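Local coordinates for protein glucoamylase (Thermoanaerobacterium thermosaccharolyticum, PDB 1LF6) that hydrolyses terminal alpha-1,4-linked glucose residues from the non-reducing ends of glucan chains, probably releasing beta-D-glucose, and belongs to glycoside hydrolase family 15, at residues A[349-353]-A[404-408]; A[537-541]-A[605-609]. All coordinates share one frame. Numbering follows the deposited sequence.

In the fold
From the N terminus the chain first builds the beta-sandwich domain and then enters the family 15 (alpha/alpha) barrel, where both contacts lie. Contact 1 comes first: helix 342-355 meets the end of helix 395-407, closing a loop of 50 residues, 29 of them helical, that includes helix 358-375. Contact 2 opens after contact 1 has closed; it brings the short helix 538-541 against helix 600-612 and closes a loop of 63 residues containing helix 550-562. The loops are thus in series, neither nested nor crossed. The centres of contacts 1 and 2 are about 17 Å apart and their nearest atoms about 6 Å. Asp673 bridges the gap, contacting Asn350 and Arg407 and forming a salt bridge with Arg541.

Contact 1 (A[349-353]-A[404-408]); sequences ANAFI and LSYRL
Two helical segments of the (alpha/alpha) barrel pack side by side and run in broadly the same direction, the nearest CA pairs being Ala349-Leu404 (7.9 Å) and Ile353-Leu408 (8.5 Å). Residues 349-353 are regular helix, with Ile353 N bonded to Ala349 O at 2.9 Å. Residues 404-407 end their helix, and Leu408 (phi/psi -88/2°) leaves it while its N still reaches Leu404 O at 2.9 Å.

Leu404, with chi1 t and chi2 p, places CD2 3.7 Å from Ala349 CB, an apolar side-chain contact. One turn on, Arg407 points its CA-CB bond at the partner and reaches across with chi1 m, chi2 t, chi3 p and chi4 -141°. Its NH1 makes a weak hydrogen bond to Asn350 OD1 (3.0 Å, N-H...O angle 126°), with OD1 near the guanidinium plane. Water 1 adds a second link, accepting from Arg407 NH1 at 2.7 Å and donating to Asn350 O at 2.8 Å. Arg407 NH2 also lies 3.8 Å from Ile353 CG2. Leu408 (m, t) completes the interface by packing its side chain against that of Ile353.

Around this helix-helix packing, Ala349 and Ile353 touch helix 358-375, Asn350 and Ala351 rest on helix 653-668, and Phe352 packs on helix 296-306.

Contact 2 (A[537-541]-A[605-609]); sequences LELVR and ERGMY
Within the (alpha/alpha) barrel of family 15, the short helix 538-541 packs on helix 600-612 through a buried interface of mixed apolar and charged side chains. The closest CA pair is Arg541-Tyr609, 6.5 Å apart; Tyr609 N bonds to Glu605 O at 3.0 Å, as in regular helix.

Side-chain conformation sets the fit. Leu537 (m, t) makes an off-centre CH-pi contact with Tyr609, its CD2 4.1 Å from the ring centroid and 30° off the ring normal, while its CD1 lies 4.2 Å from Arg606 CA. Tyr609, chi1 t and chi2 -95°, presents its edge to Val540, with CD2 3.4 Å from Val540 CG2; its hydroxyl bonds to Ala547 O. Arg541 (t, p, t, chi4 -81°) lays one guanidinium face on Met608 (m, m, m), with NH2 3.4 Å from Met608 CB, and forms salt bridges to Asp673 and Glu658.

Glu538 (m, m) OE1 and Glu605 (m, t) OE2, like charges, lie 4.1 Å apart; water 2 sits between them, donating to Glu538 OE1 at 2.6 Å and to Glu605 OE2 at 2.7 Å, and Glu605 also pairs with Arg436. The Glu538 side chain lies about 10 Å from that of Glu435, the probable catalytic base, placing this end near the active site. Water 3 joins Arg541 NH2 (accepting at 2.9 Å) to the backbone Glu605 O (donating at 2.7 Å).

Contact 1 (A[349-353]-A[404-408])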
loop_
_atom_site.group_PDB
_atom_site.type_symbol
_atom_site.label_atom_id
_atom_site.label_comp_id
_atom_site.label_asym_id
_atom_site.label_seq_id
_atom_site.Cartn_x
_atom_site.Cartn_y
_atom_site.Cartn_z
ATOM N N ALA A 349 0.319 13.533 0.247
ATOM C CA ALA A 349 -0.213 14.851 -0.064
ATOM C C ALA A 349 0.817 15.690 -0.830
ATOM O O ALA A 349 0.467 16.448 -1.738
ATOM C CB ALA A 349 -0.615 15.556 1.210
ATOM N N ASN A 350 2.088 15.560 -0.463
ATOM C CA ASN A 350 3.129 16.309 -1.144
ATOM C C ASN A 350 3.254 15.882 -2.605
ATOM O O ASN A 350 3.556 16.707 -3.476
ATOM C CB ASN A 350 4.471 16.152 -0.425
ATOM C CG ASN A 350 4.528 16.950 0.857
ATOM O OD1 ASN A 350 3.933 18.027 0.952
ATOM N ND2 ASN A 350 5.250 16.439 1.847
ATOM N N ALA A 351 3.021 14.599 -2.875
ATOM C CA ALA A 351 3.084 14.093 -4.245
ATOM C C ALA A 351 1.898 14.674 -5.020
ATOM O O ALA A 351 2.049 15.112 -6.154
ATOM C CB ALA A 351 3.023 12.570 -4.251
ATOM N N PHE A 352 0.716 14.674 -4.405
ATOM C CA PHE A 352 -0.455 15.237 -5.066
ATOM C C PHE A 352 -0.193 16.706 -5.398
ATOM O O PHE A 352 -0.559 17.179 -6.467
ATOM C CB PHE A 352 -1.699 15.127 -4.167
ATOM C CG PHE A 352 -2.360 13.774 -4.201
ATOM C CD1 PHE A 352 -2.748 13.206 -5.412
ATOM C CD2 PHE A 352 -2.622 13.080 -3.023
ATOM C CE1 PHE A 352 -3.391 11.963 -5.453
ATOM C CE2 PHE A 352 -3.264 11.837 -3.050
ATOM C CZ PHE A 352 -3.648 11.280 -4.265
ATOM N N ILE A 353 0.441 17.422 -4.476
ATOM C CA ILE A 353 0.752 18.830 -4.700
ATOM C C ILE A 353 1.680 18.972 -5.895
ATOM O O ILE A 353 1.414 19.748 -6.810
ATOM C CB ILE A 353 1.434 19.470 -3.474
ATOM C CG1 ILE A 353 0.468 19.488 -2.286
ATOM C CG2 ILE A 353 1.883 20.892 -3.808
ATOM C CD1 ILE A 353 -0.797 20.268 -2.544
ATOM N N LEU A 404 1.900 20.864 6.244
ATOM C CA LEU A 404 1.025 20.733 5.084
ATOM C C LEU A 404 0.035 21.909 5.040
ATOM O O LEU A 404 -0.260 22.436 3.976
ATOM C CB LEU A 404 0.257 19.407 5.146
ATOM C CG LEU A 404 -0.654 19.060 3.962
ATOM C CD1 LEU A 404 0.137 19.047 2.676
ATOM C CD2 LEU A 404 -1.300 17.692 4.203
ATOM N N SER A 405 -0.476 22.309 6.201
ATOM C CA SER A 405 -1.406 23.424 6.269
ATOM C C SER A 405 -0.735 24.668 5.696
ATOM O O SER A 405 -1.360 25.476 5.007
ATOM C CB SER A 405 -1.826 23.684 7.717
ATOM O OG SER A 405 -2.663 22.647 8.192
ATOM N N TYR A 406 0.553 24.810 5.981
ATOM C CA TYR A 406 1.315 25.945 5.495
ATOM C C TYR A 406 1.488 25.919 3.976
ATOM O O TYR A 406 1.268 26.922 3.304
ATOM C CB TYR A 406 2.689 25.987 6.168
ATOM C CG TYR A 406 3.673 26.866 5.439
ATOM C CD1 TYR A 406 4.630 26.314 4.587
ATOM C CD2 TYR A 406 3.604 28.255 5.544
ATOM C CE1 TYR A 406 5.486 27.119 3.855
ATOM C CE2 TYR A 406 4.455 29.071 4.813
ATOM C CZ TYR A 406 5.388 28.496 3.969
ATOM O OH TYR A 406 6.198 29.301 3.213
ATOM N N ARG A 407 1.891 24.774 3.436
ATOM C CA ARG A 407 2.096 24.664 2.000
ATOM C C ARG A 407 0.801 24.810 1.205
ATOM O O ARG A 407 0.812 25.302 0.079
ATOM C CB ARG A 407 2.781 23.338 1.666
ATOM C CG ARG A 407 4.209 23.253 2.183
ATOM C CD ARG A 407 4.982 22.198 1.423
ATOM N NE ARG A 407 5.091 22.545 0.011
ATOM C CZ ARG A 407 5.003 21.667 -0.980
ATOM N NH1 ARG A 407 4.802 20.384 -0.715
ATOM N NH2 ARG A 407 5.112 22.072 -2.236
ATOM N N LEU A 408 -0.313 24.382 1.788
ATOM C CA LEU A 408 -1.602 24.501 1.120
ATOM C C LEU A 408 -2.228 25.862 1.437
ATOM O O LEU A 408 -3.331 26.167 0.992
ATOM C CB LEU A 408 -2.536 23.370 1.564
ATOM C CG LEU A 408 -2.213 22.003 0.939
ATOM C CD1 LEU A 408 -3.036 20.912 1.585
ATOM C CD2 LEU A 408 -2.485 22.064 -0.547
HETATM O O HOH W 1 5.164 18.913 -2.998
#

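Contact 2 (A[537-541]-A[605-609])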
loop_
_atom_site.group_PDB
_atom_site.type_symbol
_atom_site.label_atom_id
_atom_site.label_comp_id
_atom_site.label_asym_id
_atom_site.label_seq_id
_atom_site.Cartn_x
_atom_site.Cartn_y
_atom_site.Cartn_z
ATOM N N LEU A 537 18.730 12.666 7.159
ATOM C CA LEU A 537 18.666 13.525 5.980
ATOM C C LEU A 537 17.398 14.370 5.983
ATOM O O LEU A 537 17.242 15.271 5.154
ATOM C CB LEU A 537 18.748 12.702 4.685
ATOM C CG LEU A 537 20.119 12.095 4.356
ATOM C CD1 LEU A 537 20.015 11.262 3.081
ATOM C CD2 LEU A 537 21.164 13.210 4.204
ATOM N N GLU A 538 16.493 14.072 6.910
ATOM C CA GLU A 538 15.256 14.835 7.031
ATOM C C GLU A 538 15.606 16.260 7.431
ATOM O O GLU A 538 14.861 17.200 7.140
ATOM C CB GLU A 538 14.348 14.215 8.085
ATOM C CG GLU A 538 13.617 12.977 7.607
ATOM C CD GLU A 538 12.559 13.295 6.574
ATOM O OE1 GLU A 538 12.903 13.453 5.380
ATOM O OE2 GLU A 538 11.376 13.406 6.963
ATOM N N LEU A 539 16.748 16.399 8.105
ATOM C CA LEU A 539 17.241 17.699 8.548
ATOM C C LEU A 539 17.392 18.632 7.351
ATOM O O LEU A 539 16.981 19.787 7.406
ATOM C CB LEU A 539 18.599 17.556 9.251
ATOM C CG LEU A 539 18.628 16.958 10.664
ATOM C CD1 LEU A 539 20.050 16.523 11.000
ATOM C CD2 LEU A 539 18.112 17.981 11.680
ATOM N N VAL A 540 17.984 18.128 6.272
ATOM C CA VAL A 540 18.177 18.934 5.067
ATOM C C VAL A 540 16.887 19.009 4.234
ATOM O O VAL A 540 16.536 20.065 3.707
ATOM C CB VAL A 540 19.333 18.368 4.198
ATOM C CG1 VAL A 540 20.608 18.223 5.041
ATOM C CG2 VAL A 540 18.946 17.034 3.616
ATOM N N ARG A 541 16.184 17.886 4.129
ATOM C CA ARG A 541 14.931 17.814 3.385
ATOM C C ARG A 541 13.937 18.883 3.857
ATOM O O ARG A 541 13.237 19.500 3.051
ATOM C CB ARG A 541 14.312 16.424 3.564
ATOM C CG ARG A 541 13.016 16.183 2.797
ATOM C CD ARG A 541 13.191 16.379 1.296
ATOM N NE ARG A 541 12.050 15.843 0.559
ATOM C CZ ARG A 541 11.873 14.557 0.253
ATOM N NH1 ARG A 541 10.790 14.181 -0.412
ATOM N NH2 ARG A 541 12.781 13.647 0.584
ATOM N N GLU A 605 14.861 9.174 -0.984
ATOM C CA GLU A 605 15.213 10.232 -0.042
ATOM C C GLU A 605 16.654 10.700 -0.235
ATOM O O GLU A 605 16.934 11.888 -0.090
ATOM C CB GLU A 605 14.982 9.782 1.408
ATOM C CG GLU A 605 13.503 9.740 1.803
ATOM C CD GLU A 605 13.280 9.692 3.306
ATOM O OE1 GLU A 605 12.114 9.578 3.728
ATOM O OE2 GLU A 605 14.265 9.774 4.070
ATOM N N ARG A 606 17.562 9.778 -0.562
ATOM C CA ARG A 606 18.954 10.159 -0.793
ATOM C C ARG A 606 19.030 11.016 -2.052
ATOM O O ARG A 606 19.799 11.977 -2.122
ATOM C CB ARG A 606 19.857 8.932 -0.974
ATOM C CG ARG A 606 21.236 9.282 -1.528
ATOM C CD ARG A 606 22.050 10.183 -0.575
ATOM N NE ARG A 606 22.679 9.387 0.467
ATOM C CZ ARG A 606 23.987 9.189 0.579
ATOM N NH1 ARG A 606 24.451 8.438 1.563
ATOM N NH2 ARG A 606 24.836 9.757 -0.263
ATOM N N GLY A 607 18.237 10.645 -3.054
ATOM C CA GLY A 607 18.217 11.395 -4.295
ATOM C C GLY A 607 17.770 12.817 -4.027
ATOM O O GLY A 607 18.307 13.766 -4.594
ATOM N N MET A 608 16.782 12.964 -3.151
ATOM C CA MET A 608 16.279 14.283 -2.810
ATOM C C MET A 608 17.365 15.076 -2.102
ATOM O O MET A 608 17.502 16.288 -2.313
ATOM C CB MET A 608 15.029 14.169 -1.935
ATOM C CG MET A 608 13.796 13.736 -2.701
ATOM S SD MET A 608 13.368 14.864 -4.071
ATOM C CE MET A 608 12.659 16.234 -3.185
ATOM N N TYR A 609 18.153 14.408 -1.265
ATOM C CA TYR A 609 19.236 15.115 -0.590
ATOM C C TYR A 609 20.268 15.567 -1.622
ATOM O O TYR A 609 20.777 16.685 -1.550
ATOM C CB TYR A 609 19.930 14.230 0.451
ATOM C CG TYR A 609 21.313 14.749 0.786
ATOM C CD1 TYR A 609 22.441 14.244 0.140
ATOM C CD2 TYR A 609 21.485 15.814 1.673
ATOM C CE1 TYR A 609 23.708 14.789 0.360
ATOM C CE2 TYR A 609 22.744 16.370 1.902
ATOM C CZ TYR A 609 23.855 15.853 1.239
ATOM O OH TYR A 609 25.103 16.404 1.437
HETATM O O HOH W 2 14.932 12.362 4.165
HETATM O O HOH W 3 15.549 13.516 1.567
#